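Local coordinates for CalsepRRP (Calystegia sepium, PDB 1JY5), which belongs to the ribonuclease T2 family but probably lacks the RNA-cleaving activity of its catalytic relatives, at residues D6-A11 against K43-D48; G52-C57 against A103-C108. All coordinates share one frame; numbering follows the deposited sequence.

Contact 1. Residues D6-A11 against K43-D48; sequences DYFTLA and KGLWPD
Thr9 OG1 donates to Asp48 OD2 at 2.7 Å, nearly along its C-O axis; chi1 of -77° sets OG1 beside the backbone N, toward Asp48, leaving CG2 to meet Trp46 CE3 at 3.8 Å. The backbones run antiparallel. Tyr7 with Asp48, Thr9 with Trp46 and Ala11 with Gly44 are hydrogen-bonded pairs, the straightest bond being Trp46 N to Thr9 O at 2.7 Å. A classic bulge lies at each end: Asp48 O takes Asp6 N and Tyr7 N, and Ala11 O takes Lys43 N and Gly44 N, from one face of its carbonyl plane.

Residues 43-48 carry most of the first conserved sequence of T2 ribonucleases, with lysine where active relatives have histidine.

CH-pi contacts lie on the Tyr7, Thr9, Ala11 side of the sheet. Asp48 CB sits over one face of the Tyr7 ring, 3.9 Å from its centroid, and Ala11 CB over the Trp46 six-membered ring, 3.8 Å from its centroid. A CB on Gly44 would collide with Trp46 NE1, which bonds to Glu101. Apolar contacts fill the other face: Phe8 CD2 meets Leu45 CG at 3.8 Å, Phe8 CE2 meets Pro47 CG at 4.1 Å, and helix 116-129 touches Leu45 and Leu10.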
# COMPACT_ATOMS: atom_id res chain seq x y z
N ASP A 6 -3.94 5.65 16.25
CA ASP A 6 -3.25 4.68 17.10
C ASP A 6 -2.04 4.03 16.47
O ASP A 6 -0.99 3.90 17.11
CB ASP A 6 -4.25 3.61 17.54
CG ASP A 6 -5.36 4.16 18.39
OD1 ASP A 6 -6.53 3.75 18.19
OD2 ASP A 6 -5.08 5.00 19.27
N TYR A 7 -2.17 3.61 15.21
CA TYR A 7 -1.07 2.96 14.53
C TYR A 7 -1.12 3.23 13.04
O TYR A 7 -2.11 3.76 12.52
CB TYR A 7 -1.12 1.45 14.79
CG TYR A 7 -2.31 0.77 14.14
CD1 TYR A 7 -2.23 0.26 12.84
CD2 TYR A 7 -3.55 0.72 14.79
CE1 TYR A 7 -3.35 -0.28 12.20
CE2 TYR A 7 -4.68 0.18 14.16
CZ TYR A 7 -4.57 -0.31 12.87
OH TYR A 7 -5.69 -0.79 12.23
N PHE A 8 -0.05 2.85 12.35
CA PHE A 8 0.09 3.03 10.92
C PHE A 8 -0.14 1.72 10.17
O PHE A 8 0.34 0.66 10.59
CB PHE A 8 1.51 3.49 10.57
CG PHE A 8 1.75 4.96 10.72
CD1 PHE A 8 2.75 5.43 11.57
CD2 PHE A 8 1.05 5.87 9.95
CE1 PHE A 8 3.05 6.79 11.63
CE2 PHE A 8 1.34 7.23 10.00
CZ PHE A 8 2.34 7.69 10.84
N THR A 9 -0.89 1.77 9.07
CA THR A 9 -1.08 0.59 8.24
C THR A 9 -0.39 0.91 6.92
O THR A 9 -0.72 1.91 6.28
CB THR A 9 -2.57 0.27 7.95
OG1 THR A 9 -3.18 -0.33 9.10
CG2 THR A 9 -2.69 -0.70 6.75
N LEU A 10 0.59 0.11 6.53
CA LEU A 10 1.24 0.32 5.23
C LEU A 10 0.53 -0.68 4.31
O LEU A 10 0.69 -1.89 4.48
CB LEU A 10 2.75 0.01 5.27
CG LEU A 10 3.48 0.03 3.91
CD1 LEU A 10 3.39 1.41 3.29
CD2 LEU A 10 4.96 -0.37 4.07
N ALA A 11 -0.27 -0.18 3.38
CA ALA A 11 -0.97 -1.06 2.46
C ALA A 11 -0.21 -1.10 1.15
O ALA A 11 0.22 -0.06 0.63
CB ALA A 11 -2.40 -0.56 2.23
N LYS A 43 0.05 1.40 -1.90
CA LYS A 43 -1.35 1.77 -2.02
C LYS A 43 -1.44 3.02 -1.14
O LYS A 43 -1.92 4.08 -1.58
CB LYS A 43 -2.25 0.66 -1.48
CG LYS A 43 -3.71 1.05 -1.36
CD LYS A 43 -4.29 1.46 -2.69
CE LYS A 43 -5.73 1.89 -2.51
NZ LYS A 43 -6.36 2.33 -3.78
N GLY A 44 -0.97 2.90 0.10
CA GLY A 44 -0.97 4.03 1.00
C GLY A 44 -0.39 3.77 2.39
O GLY A 44 -0.04 2.64 2.70
N LEU A 45 -0.27 4.82 3.19
CA LEU A 45 0.20 4.71 4.57
C LEU A 45 -0.98 5.30 5.31
O LEU A 45 -1.26 6.49 5.21
CB LEU A 45 1.46 5.56 4.83
CG LEU A 45 1.95 5.55 6.29
CD1 LEU A 45 2.33 4.13 6.72
CD2 LEU A 45 3.16 6.47 6.43
N TRP A 46 -1.69 4.46 6.05
CA TRP A 46 -2.88 4.94 6.73
C TRP A 46 -2.85 5.09 8.25
O TRP A 46 -2.58 4.13 8.97
CB TRP A 46 -4.07 4.02 6.38
CG TRP A 46 -4.26 3.73 4.91
CD1 TRP A 46 -4.01 4.57 3.86
CD2 TRP A 46 -4.81 2.53 4.34
NE1 TRP A 46 -4.38 3.96 2.67
CE2 TRP A 46 -4.87 2.71 2.94
CE3 TRP A 46 -5.26 1.31 4.88
CZ2 TRP A 46 -5.36 1.73 2.07
CZ3 TRP A 46 -5.75 0.33 4.01
CH2 TRP A 46 -5.79 0.55 2.62
N PRO A 47 -3.10 6.31 8.76
CA PRO A 47 -3.11 6.48 10.21
C PRO A 47 -4.43 5.79 10.57
O PRO A 47 -5.47 6.12 9.99
CB PRO A 47 -3.20 8.00 10.39
CG PRO A 47 -2.48 8.53 9.18
CD PRO A 47 -3.04 7.62 8.08
N ASP A 48 -4.40 4.83 11.49
CA ASP A 48 -5.61 4.10 11.84
C ASP A 48 -5.90 4.06 13.33
O ASP A 48 -5.05 4.39 14.15
CB ASP A 48 -5.52 2.65 11.33
CG ASP A 48 -5.67 2.54 9.81
OD1 ASP A 48 -6.51 3.26 9.23
OD2 ASP A 48 -4.97 1.71 9.20

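Contact 2. Residues G52-C57 against A103-C108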
# COMPACT_ATOMS: atom_id res chain seq x y z
N GLY A 52 -10.63 -0.40 14.45
CA GLY A 52 -10.97 -0.72 13.08
C GLY A 52 -11.50 0.43 12.25
O GLY A 52 -11.81 0.26 11.07
N THR A 53 -11.63 1.61 12.86
CA THR A 53 -12.08 2.78 12.11
C THR A 53 -10.81 3.60 11.95
O THR A 53 -9.74 3.17 12.36
CB THR A 53 -13.15 3.61 12.87
OG1 THR A 53 -12.57 4.18 14.04
CG2 THR A 53 -14.34 2.73 13.26
N TRP A 54 -10.92 4.79 11.36
CA TRP A 54 -9.74 5.62 11.17
C TRP A 54 -10.11 7.07 10.93
O TRP A 54 -11.22 7.38 10.53
CB TRP A 54 -8.93 5.09 9.98
CG TRP A 54 -9.71 5.04 8.70
CD1 TRP A 54 -9.86 6.06 7.80
CD2 TRP A 54 -10.51 3.96 8.22
NE1 TRP A 54 -10.72 5.68 6.79
CE2 TRP A 54 -11.13 4.39 7.03
CE3 TRP A 54 -10.78 2.67 8.69
CZ2 TRP A 54 -12.00 3.58 6.29
CZ3 TRP A 54 -11.65 1.85 7.96
CH2 TRP A 54 -12.24 2.32 6.77
N PRO A 55 -9.17 7.99 11.20
CA PRO A 55 -9.45 9.41 10.97
C PRO A 55 -9.34 9.61 9.46
O PRO A 55 -8.58 8.90 8.80
CB PRO A 55 -8.33 10.10 11.74
CG PRO A 55 -7.18 9.15 11.55
CD PRO A 55 -7.83 7.80 11.78
N SER A 56 -10.10 10.54 8.90
CA SER A 56 -10.01 10.76 7.46
C SER A 56 -10.24 12.21 7.08
O SER A 56 -11.00 12.91 7.75
CB SER A 56 -11.03 9.89 6.71
OG SER A 56 -12.35 10.33 6.96
N CYS A 57 -9.59 12.65 6.02
CA CYS A 57 -9.77 14.02 5.55
C CYS A 57 -9.55 15.02 6.67
O CYS A 57 -10.39 15.88 6.94
CB CYS A 57 -11.18 14.19 4.98
SG CYS A 57 -11.52 13.11 3.53
N ALA A 103 -4.82 13.90 0.98
CA ALA A 103 -6.03 14.51 1.50
C ALA A 103 -6.77 13.59 2.46
O ALA A 103 -7.11 13.98 3.58
CB ALA A 103 -6.96 14.90 0.35
N LYS A 104 -6.98 12.35 2.03
CA LYS A 104 -7.72 11.38 2.83
C LYS A 104 -7.01 10.82 4.06
O LYS A 104 -7.62 10.70 5.13
CB LYS A 104 -8.17 10.23 1.92
CG LYS A 104 -9.24 9.33 2.53
CD LYS A 104 -9.59 8.21 1.56
CE LYS A 104 -10.80 7.42 2.01
NZ LYS A 104 -11.07 6.30 1.09
N HIS A 105 -5.73 10.50 3.92
CA HIS A 105 -4.97 9.90 5.02
C HIS A 105 -3.72 10.64 5.49
O HIS A 105 -3.45 10.72 6.69
CB HIS A 105 -4.55 8.48 4.63
CG HIS A 105 -5.70 7.54 4.41
ND1 HIS A 105 -6.48 7.06 5.44
CD2 HIS A 105 -6.17 6.95 3.28
CE1 HIS A 105 -7.37 6.21 4.96
NE2 HIS A 105 -7.20 6.13 3.65
N GLY A 106 -2.94 11.17 4.54
CA GLY A 106 -1.71 11.88 4.88
C GLY A 106 -1.88 13.00 5.89
O GLY A 106 -1.08 13.15 6.82
N THR A 107 -2.91 13.81 5.68
CA THR A 107 -3.21 14.93 6.57
C THR A 107 -3.45 14.42 7.99
O THR A 107 -3.19 15.13 8.95
CB THR A 107 -4.47 15.69 6.10
OG1 THR A 107 -5.56 14.76 5.95
CG2 THR A 107 -4.22 16.39 4.77
N CYS A 108 -3.93 13.19 8.12
CA CYS A 108 -4.20 12.63 9.44
C CYS A 108 -2.97 12.03 10.15
O CYS A 108 -3.09 11.51 11.26
CB CYS A 108 -5.30 11.57 9.33
SG CYS A 108 -6.89 12.12 8.61
O HOH W 1 -6.31 7.88 7.90
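Residues 103-108, running off the C-terminal part of helix 97-106 with its pi-type turn, hold the Lys-His-Gly-x-Cys end of the second conserved sequence of the T2 ribonucleases, and the irregular loop 52-57 lies against them. One backbone bond joins the two: Cys57 N donates to Lys104 O at 2.9 Å, well bent at the acceptor (C=O...N angle 122°). Two CA-H...O contacts run beside it, Ser56 CA to Lys104 O and Cys57 CA to Ala103 O, each 3.3 Å.

A water extends the link, donating to Pro55 O at 2.6 Å and lying in the plane of the His105 ring, at its edge, 2.6 Å from ND1. One face of that imidazole takes Lys104 CG, while Trp54 CD1 comes to its edge, 3.8 Å from CE1, with the five-membered ring of Trp54 inclined at 46° to the imidazole. The Trp54 indole gets there with CG between its backbone N and carbonyl carbon (chi1 58°).

Thr107 OG1 donates to Ala103 O at 2.9 Å from above the carbonyl plane and shares a weak bond with Cys58 N. An alanine here removes both ties and would probably leave the turn from Ala103 to Thr107 freer to shift against Cys58. Pro55 packs its CG against CB of Cys108. Cys57 is in a disulfide with Cys90; Cys108 SG, in a disulfide with Cys58, lies 3.6 Å from Ser56 N.

How the contacts relate
Contact 1 is buried sheet interior, knit by repeated backbone hydrogen bonds and apolar side chains; contact 2 lies nearer the surface, where one backbone bond, a water and the Cys58-Cys108 disulfide join a loop to the end region of a helix, while Cys57-Cys90 ties the loop elsewhere. Contact 1 closes before contact 2 opens along the chain, and the two adjoin, their centres about 9 Å apart. The Trp46 indole stacks on the His105 imidazole, Pro47 packs on Pro55 and His105, and Asp48 lies against Trp54. The two conserved T2 sequences therefore meet here, one on a strand and one at a helix end, as in the active-site region of catalytic relatives.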